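Local coordinates for protein salmonella typhimurium DB7155 bacteriophage DET7 tailspike (Bacteriophage, PDB 2V5I) that binds the O-antigen of its Salmonella host and probably hydrolyses it, acting as the trimeric, beta-helical receptor-binding tailspike of the phage, at residues A[425-428]-A[429-432]; A[535-539]-A[540-544]; A[545-548]-A[549-553]. All blocks are in the same frame, centred on the assembly; numbering follows the deposited sequence.

Contact 1. Residues A[425-428]-A[429-432]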
loop_
_atom_site.group_PDB
_atom_site.type_symbol
_atom_site.label_atom_id
_atom_site.label_comp_id
_atom_site.label_asym_id
_atom_site.label_seq_id
_atom_site.Cartn_x
_atom_site.Cartn_y
_atom_site.Cartn_z
ATOM N N ASN A 425 -16.371 4.739 -11.687
ATOM C CA ASN A 425 -17.637 5.125 -12.298
ATOM C C ASN A 425 -18.557 5.761 -11.262
ATOM O O ASN A 425 -19.583 5.218 -10.804
ATOM C CB ASN A 425 -18.240 3.912 -12.960
ATOM C CG ASN A 425 -19.424 4.266 -13.848
ATOM O OD1 ASN A 425 -19.583 5.408 -14.259
ATOM N ND2 ASN A 425 -20.212 3.269 -14.175
ATOM N N VAL A 426 -18.136 6.933 -10.843
ATOM C CA VAL A 426 -18.821 7.708 -9.842
ATOM C C VAL A 426 -19.919 8.507 -10.548
ATOM O O VAL A 426 -19.624 9.160 -11.562
ATOM C CB VAL A 426 -17.847 8.680 -9.135
ATOM C CG1 VAL A 426 -18.576 9.546 -8.125
ATOM C CG2 VAL A 426 -16.744 7.945 -8.428
ATOM N N PRO A 427 -21.179 8.463 -10.044
ATOM C CA PRO A 427 -22.217 9.320 -10.627
ATOM C C PRO A 427 -21.896 10.799 -10.469
ATOM O O PRO A 427 -21.679 11.272 -9.366
ATOM C CB PRO A 427 -23.484 8.936 -9.844
ATOM C CG PRO A 427 -23.218 7.628 -9.276
ATOM C CD PRO A 427 -21.745 7.586 -8.991
ATOM N N PRO A 428 -21.813 11.532 -11.583
ATOM C CA PRO A 428 -21.336 12.888 -11.507
ATOM C C PRO A 428 -22.264 13.837 -10.735
ATOM O O PRO A 428 -21.797 14.868 -10.235
ATOM C CB PRO A 428 -21.149 13.283 -12.989
ATOM C CG PRO A 428 -21.943 12.291 -13.782
ATOM C CD PRO A 428 -22.023 11.066 -12.965
ATOM N N ASP A 429 -23.523 13.441 -10.572
ATOM C CA ASP A 429 -24.476 14.242 -9.818
ATOM C C ASP A 429 -24.491 13.951 -8.293
ATOM O O ASP A 429 -25.248 14.563 -7.565
ATOM C CB ASP A 429 -25.854 14.077 -10.410
ATOM C CG ASP A 429 -26.365 12.649 -10.324
ATOM O OD1 ASP A 429 -25.584 11.695 -10.631
ATOM O OD2 ASP A 429 -27.561 12.497 -10.007
ATOM N N LYS A 430 -23.678 13.007 -7.823
ATOM C CA LYS A 430 -23.734 12.610 -6.420
ATOM C C LYS A 430 -22.444 12.996 -5.699
ATOM O O LYS A 430 -21.967 12.293 -4.806
ATOM C CB LYS A 430 -23.974 11.114 -6.338
ATOM C CG LYS A 430 -25.273 10.681 -6.936
ATOM C CD LYS A 430 -26.466 11.194 -6.169
ATOM C CE LYS A 430 -27.763 10.659 -6.776
ATOM N NZ LYS A 430 -28.905 11.252 -6.095
ATOM N N ILE A 431 -21.871 14.134 -6.110
ATOM C CA ILE A 431 -20.673 14.692 -5.510
ATOM C C ILE A 431 -20.923 16.127 -5.112
ATOM O O ILE A 431 -21.470 16.898 -5.904
ATOM C CB ILE A 431 -19.558 14.734 -6.565
ATOM C CG1 ILE A 431 -19.175 13.335 -7.025
ATOM C CG2 ILE A 431 -18.364 15.460 -6.069
ATOM C CD1 ILE A 431 -18.361 13.379 -8.292
ATOM N N LEU A 432 -20.529 16.485 -3.903
ATOM C CA LEU A 432 -20.538 17.853 -3.428
ATOM C C LEU A 432 -19.154 18.105 -2.874
ATOM O O LEU A 432 -18.769 17.491 -1.902
ATOM C CB LEU A 432 -21.591 18.027 -2.324
ATOM C CG LEU A 432 -21.516 19.196 -1.336
ATOM C CD1 LEU A 432 -21.923 20.495 -1.995
ATOM C CD2 LEU A 432 -22.446 18.934 -0.127
#
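Pro427 and Lys430 close a type I beta turn: Lys430 N donates to Pro427 O over 3.1 Å, and the N-H points almost straight at the oxygen, at 166°. The amide does not approach within the plane of the carbonyl but from above it, 53° out. Pro428 and Asp429 are the corner residues of the turn. Residues 425-428 run through loop into this corner, and 429-432 leave it to enter the strand that begins at Ile431.

Two groups of side chains meet round the bend. On the buried side the tip of Ile431 reaches back, CD1 lying 3.8 Å from CG1 of Val426, the branch that makes the contact, with the two side chains crossing at about a right angle. On the other side the Pro427 ring offers CB to two neighbours at once. Lys430 CG packs 3.8 Å from Pro427 CB, while Asp429 OD1 stands 3.6 Å from the same Pro427 CB, a van der Waals approach of a carboxylate oxygen to a ring carbon. Asp429 chi1 of 63° folds the carboxylate back toward Pro427. The Lys430 chain touches Pro427 near its base, then bends beyond CG and carries the amine away.

Val440 of the second subunit packs on Val426, Pro428 and Ile431, and Phe449 of the third subunit also meets Ile431. Strand 431-433 is the last of its parallel face of the beta-helix. The chemistry is therefore divided: one backbone hydrogen bond fixes the reversal, two proline rings restrict the chain entering it, and apolar contacts join its buried side to the trimer interface.

Contact 2. Residues A[535-539]-A[540-544]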
loop_
_atom_site.group_PDB
_atom_site.type_symbol
_atom_site.label_atom_id
_atom_site.label_comp_id
_atom_site.label_asym_id
_atom_site.label_seq_id
_atom_site.Cartn_x
_atom_site.Cartn_y
_atom_site.Cartn_z
ATOM N N TYR A 535 -26.994 35.211 -38.807
ATOM C CA TYR A 535 -28.424 35.066 -38.567
ATOM C C TYR A 535 -29.208 35.212 -39.880
ATOM O O TYR A 535 -28.733 35.753 -40.887
ATOM C CB TYR A 535 -28.922 36.093 -37.529
ATOM C CG TYR A 535 -28.865 37.556 -37.946
ATOM C CD1 TYR A 535 -27.729 38.309 -37.763
ATOM C CD2 TYR A 535 -29.986 38.183 -38.464
ATOM C CE1 TYR A 535 -27.691 39.642 -38.151
ATOM C CE2 TYR A 535 -29.984 39.532 -38.825
ATOM C CZ TYR A 535 -28.846 40.281 -38.631
ATOM O OH TYR A 535 -28.886 41.624 -39.032
ATOM N N LEU A 536 -30.449 34.768 -39.825
ATOM C CA LEU A 536 -31.401 34.894 -40.931
ATOM C C LEU A 536 -32.389 36.027 -40.690
ATOM O O LEU A 536 -32.876 36.226 -39.563
ATOM C CB LEU A 536 -32.221 33.598 -41.079
ATOM C CG LEU A 536 -31.430 32.363 -41.461
ATOM C CD1 LEU A 536 -32.297 31.105 -41.340
ATOM C CD2 LEU A 536 -30.861 32.502 -42.828
ATOM N N ASP A 537 -32.654 36.775 -41.753
ATOM C CA ASP A 537 -33.631 37.897 -41.668
ATOM C C ASP A 537 -34.329 37.941 -43.003
ATOM O O ASP A 537 -33.707 38.089 -44.044
ATOM C CB ASP A 537 -32.902 39.204 -41.341
ATOM C CG ASP A 537 -33.837 40.423 -41.148
ATOM O OD1 ASP A 537 -35.012 40.364 -41.519
ATOM O OD2 ASP A 537 -33.336 41.448 -40.619
ATOM N N ALA A 538 -35.631 37.737 -42.971
ATOM C CA ALA A 538 -36.446 37.757 -44.206
ATOM C C ALA A 538 -35.882 36.858 -45.291
ATOM O O ALA A 538 -35.819 37.240 -46.459
ATOM C CB ALA A 538 -36.595 39.177 -44.722
ATOM N N GLY A 539 -35.430 35.679 -44.876
ATOM C CA GLY A 539 -34.917 34.662 -45.777
ATOM C C GLY A 539 -33.489 34.854 -46.294
ATOM O O GLY A 539 -33.051 34.077 -47.139
ATOM N N ALA A 540 -32.792 35.896 -45.826
ATOM C CA ALA A 540 -31.410 36.194 -46.239
ATOM C C ALA A 540 -30.461 35.899 -45.096
ATOM O O ALA A 540 -30.863 35.972 -43.908
ATOM C CB ALA A 540 -31.275 37.640 -46.603
ATOM N N LEU A 541 -29.200 35.595 -45.470
ATOM C CA LEU A 541 -28.119 35.480 -44.486
ATOM C C LEU A 541 -27.484 36.832 -44.240
ATOM O O LEU A 541 -27.016 37.492 -45.172
ATOM C CB LEU A 541 -27.068 34.500 -44.986
ATOM C CG LEU A 541 -25.992 34.131 -43.985
ATOM C CD1 LEU A 541 -26.577 33.336 -42.794
ATOM C CD2 LEU A 541 -24.830 33.341 -44.659
ATOM N N TRP A 542 -27.427 37.198 -42.957
ATOM C CA TRP A 542 -26.807 38.423 -42.469
ATOM C C TRP A 542 -25.713 38.113 -41.446
ATOM O O TRP A 542 -25.722 37.078 -40.769
ATOM C CB TRP A 542 -27.863 39.264 -41.787
ATOM C CG TRP A 542 -28.833 39.947 -42.702
ATOM C CD1 TRP A 542 -29.873 39.362 -43.399
ATOM C CD2 TRP A 542 -28.867 41.345 -43.024
ATOM N NE1 TRP A 542 -30.547 40.330 -44.104
ATOM C CE2 TRP A 542 -29.948 41.547 -43.900
ATOM C CE3 TRP A 542 -28.082 42.446 -42.646
ATOM C CZ2 TRP A 542 -30.278 42.806 -44.401
ATOM C CZ3 TRP A 542 -28.418 43.715 -43.140
ATOM C CH2 TRP A 542 -29.470 43.866 -44.039
ATOM N N ALA A 543 -24.762 39.037 -41.338
ATOM C CA ALA A 543 -23.719 39.019 -40.315
ATOM C C ALA A 543 -23.915 40.216 -39.387
ATOM O O ALA A 543 -24.078 41.359 -39.849
ATOM C CB ALA A 543 -22.306 39.101 -40.926
ATOM N N LEU A 544 -23.842 39.958 -38.096
ATOM C CA LEU A 544 -23.712 40.960 -37.052
ATOM C C LEU A 544 -22.255 40.987 -36.601
ATOM O O LEU A 544 -21.721 39.982 -36.164
ATOM C CB LEU A 544 -24.621 40.604 -35.869
ATOM C CG LEU A 544 -24.509 41.514 -34.623
ATOM C CD1 LEU A 544 -24.860 42.952 -34.943
ATOM C CD2 LEU A 544 -25.432 40.948 -33.537
HETATM O O HOH W 1 -32.992 40.717 -45.699
#
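Tyr535 and Trp542 face one another across an antiparallel beta hairpin and form its tightly packed part. Trp542 CB sits over one face of the Tyr535 ring, 3.6 Å from the ring centroid and 20° off the normal, a CH-pi contact. The indole continues past the phenol: the planes of the Tyr535 ring and the Trp542 five-membered ring differ by 20°, but their centroids are 5.4 Å apart, slid so far that the rings barely overlap. Tyr535 chi1 of 66° swings the ring beneath Trp542 CB. Beyond it, Leu544 CB touches Tyr535 CE1 at 3.9 Å. Asp537 CB adds to the packing, meeting Trp542 CD1 at 3.7 Å.

Two pairs of backbone hydrogen bonds hold the register, linking Tyr535 with Trp542 and Asp537 with Ala540. Toward the turn the packing gives way to water. Ala538 and Gly539, both with positive phi, form the exposed corner of a type I' turn. A water in the indole plane accepts from Trp542 NE1 at 2.9 Å and donates to Asp537 O at 3.2 Å, bridging the strands.

Strand 540-546 is the middle of three antiparallel strands. Arg554 on strand 552-556 hydrogen-bonds Tyr535 OH, while on the face of Leu536 and Leu541 these two side chains pack against Pro548 and Met532 of the second subunit.

Contact 3. Residues A[545-548]-A[549-553]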
loop_
_atom_site.group_PDB
_atom_site.type_symbol
_atom_site.label_atom_id
_atom_site.label_comp_id
_atom_site.label_asym_id
_atom_site.label_seq_id
_atom_site.Cartn_x
_atom_site.Cartn_y
_atom_site.Cartn_z
ATOM N N ILE A 545 -21.590 42.139 -36.800
ATOM C CA ILE A 545 -20.156 42.236 -36.642
ATOM C C ILE A 545 -19.834 43.378 -35.663
ATOM O O ILE A 545 -20.382 44.466 -35.797
ATOM C CB ILE A 545 -19.475 42.531 -37.984
ATOM C CG1 ILE A 545 -19.618 41.302 -38.878
ATOM C CG2 ILE A 545 -17.996 42.901 -37.793
ATOM C CD1 ILE A 545 -19.237 41.470 -40.278
ATOM N N ARG A 546 -18.936 43.120 -34.726
ATOM C CA ARG A 546 -18.381 44.177 -33.918
ATOM C C ARG A 546 -17.056 44.605 -34.550
ATOM O O ARG A 546 -16.156 43.787 -34.672
ATOM C CB ARG A 546 -18.216 43.777 -32.498
ATOM C CG ARG A 546 -17.888 44.997 -31.601
ATOM C CD ARG A 546 -17.824 44.697 -30.128
ATOM N NE ARG A 546 -17.541 45.948 -29.384
ATOM C CZ ARG A 546 -16.932 46.015 -28.206
ATOM N NH1 ARG A 546 -16.589 44.923 -27.536
ATOM N NH2 ARG A 546 -16.704 47.212 -27.660
ATOM N N LEU A 547 -16.992 45.840 -34.999
ATOM C CA LEU A 547 -15.860 46.411 -35.757
ATOM C C LEU A 547 -14.702 46.808 -34.872
ATOM O O LEU A 547 -14.851 46.932 -33.662
ATOM C CB LEU A 547 -16.354 47.660 -36.483
ATOM C CG LEU A 547 -17.425 47.424 -37.557
ATOM C CD1 LEU A 547 -18.117 48.730 -38.007
ATOM C CD2 LEU A 547 -16.921 46.675 -38.726
ATOM N N PRO A 548 -13.529 47.085 -35.492
ATOM C CA PRO A 548 -12.371 47.512 -34.731
ATOM C C PRO A 548 -12.579 48.724 -33.818
ATOM O O PRO A 548 -11.974 48.775 -32.740
ATOM C CB PRO A 548 -11.349 47.831 -35.827
ATOM C CG PRO A 548 -11.673 46.889 -36.896
ATOM C CD PRO A 548 -13.205 46.852 -36.897
ATOM N N ASP A 549 -13.456 49.658 -34.196
ATOM C CA ASP A 549 -13.752 50.807 -33.303
ATOM C C ASP A 549 -14.759 50.522 -32.177
ATOM O O ASP A 549 -15.105 51.423 -31.419
ATOM C CB ASP A 549 -14.177 52.055 -34.094
ATOM C CG ASP A 549 -15.593 51.964 -34.671
ATOM O OD1 ASP A 549 -16.282 50.936 -34.471
ATOM O OD2 ASP A 549 -16.020 52.937 -35.369
ATOM N N GLY A 550 -15.231 49.288 -32.090
ATOM C CA GLY A 550 -16.127 48.823 -31.013
ATOM C C GLY A 550 -17.597 48.948 -31.319
ATOM O O GLY A 550 -18.434 48.415 -30.587
ATOM N N SER A 551 -17.927 49.623 -32.412
ATOM C CA SER A 551 -19.341 49.763 -32.794
ATOM C C SER A 551 -19.785 48.479 -33.508
ATOM O O SER A 551 -18.951 47.640 -33.853
ATOM C CB SER A 551 -19.531 50.980 -33.691
ATOM O OG SER A 551 -18.977 50.770 -34.959
ATOM N N LYS A 552 -21.090 48.293 -33.656
ATOM C CA LYS A 552 -21.655 47.107 -34.275
ATOM C C LYS A 552 -22.335 47.474 -35.568
ATOM O O LYS A 552 -22.963 48.572 -35.703
ATOM C CB LYS A 552 -22.626 46.455 -33.283
ATOM C CG LYS A 552 -21.897 45.952 -32.062
ATOM C CD LYS A 552 -22.786 45.289 -31.047
ATOM C CE LYS A 552 -22.009 44.961 -29.759
ATOM N NZ LYS A 552 -22.851 44.330 -28.743
ATOM N N THR A 553 -22.260 46.580 -36.540
ATOM C CA THR A 553 -22.878 46.770 -37.796
ATOM C C THR A 553 -23.474 45.460 -38.306
ATOM O O THR A 553 -23.070 44.378 -37.840
ATOM C CB THR A 553 -21.867 47.397 -38.798
ATOM O OG1 THR A 553 -22.557 47.920 -39.927
ATOM C CG2 THR A 553 -20.835 46.379 -39.296
#
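A beta hairpin joins strands 540-546 and 552-556, and its connection combines a type I turn, Leu547 to Gly550, with an Asx turn at Asp549. Ile545 and Thr553 make the antiparallel hydrogen-bonded pair at its base: Ile545 N to Thr553 O and Thr553 N to Ile545 O are both 2.9 Å. Nearer the loop, Leu547 N donates to Ser551 O and Gly550 N to Leu547 O, the latter from above the carbonyl plane.

Asp549 OD1 is gripped twice. Ser551 OG donates to Asp549 OD1 over 2.7 Å, meeting its syn lone pair, whereas Ser551 N reaches the same Asp549 OD1 at 2.9 Å from above the carboxylate plane. Gly550, between Asp549 and Ser551 in the chain, has a positive phi (92/-9°), a conformation that glycine adopts readily.

Across this loop the apolar contacts are few. Leu547 CD1 meets Thr553 CG2 at 3.8 Å, and it also makes a van der Waals contact with the Ser551 hydroxyl. Thr553 presents its methyl because CG2, rather than OG1, occupies the site between backbone N and carbonyl carbon. Leu547 and Pro548 also pack on Leu536 of the third subunit, placing the loop at a subunit boundary.

On the opposite face of the hairpin, Arg546 and Lys552 run beside each other, with 4.1 Å between Arg546 CG and Lys552 CG. Their charged ends take separate carbonyls: Arg546 NH1 bonds Leu527 O, and Lys552 NZ bonds Val526 O and Asp523 O. Extended from CG to NE, the Arg546 chain directs its NE-H at the turn, where Gly550 O lies in the guanidinium plane and accepts from Arg546 NE at 2.9 Å with a nearly linear angle of 178°.

Contacts 2 and 3 are successive hairpins of one three-stranded antiparallel sheet and share strand 540-546. They lie about 17 Å apart between centres, and they touch where Leu544 CD1 packs 3.7 Å from Thr553 O. The trimer brings them together again, since the turn of contact 3 in one subunit packs on contact 2 of another. Contact 1 is at the end of the beta-helix; its centre lies about 43 and 44 Å from theirs and it touches neither. It borders both other subunits, sharing the second with contact 2 and the third with contact 3. A bound sodium ion lies about 8 Å from the Leu541 side chain and about 11 Å from that of Ile545.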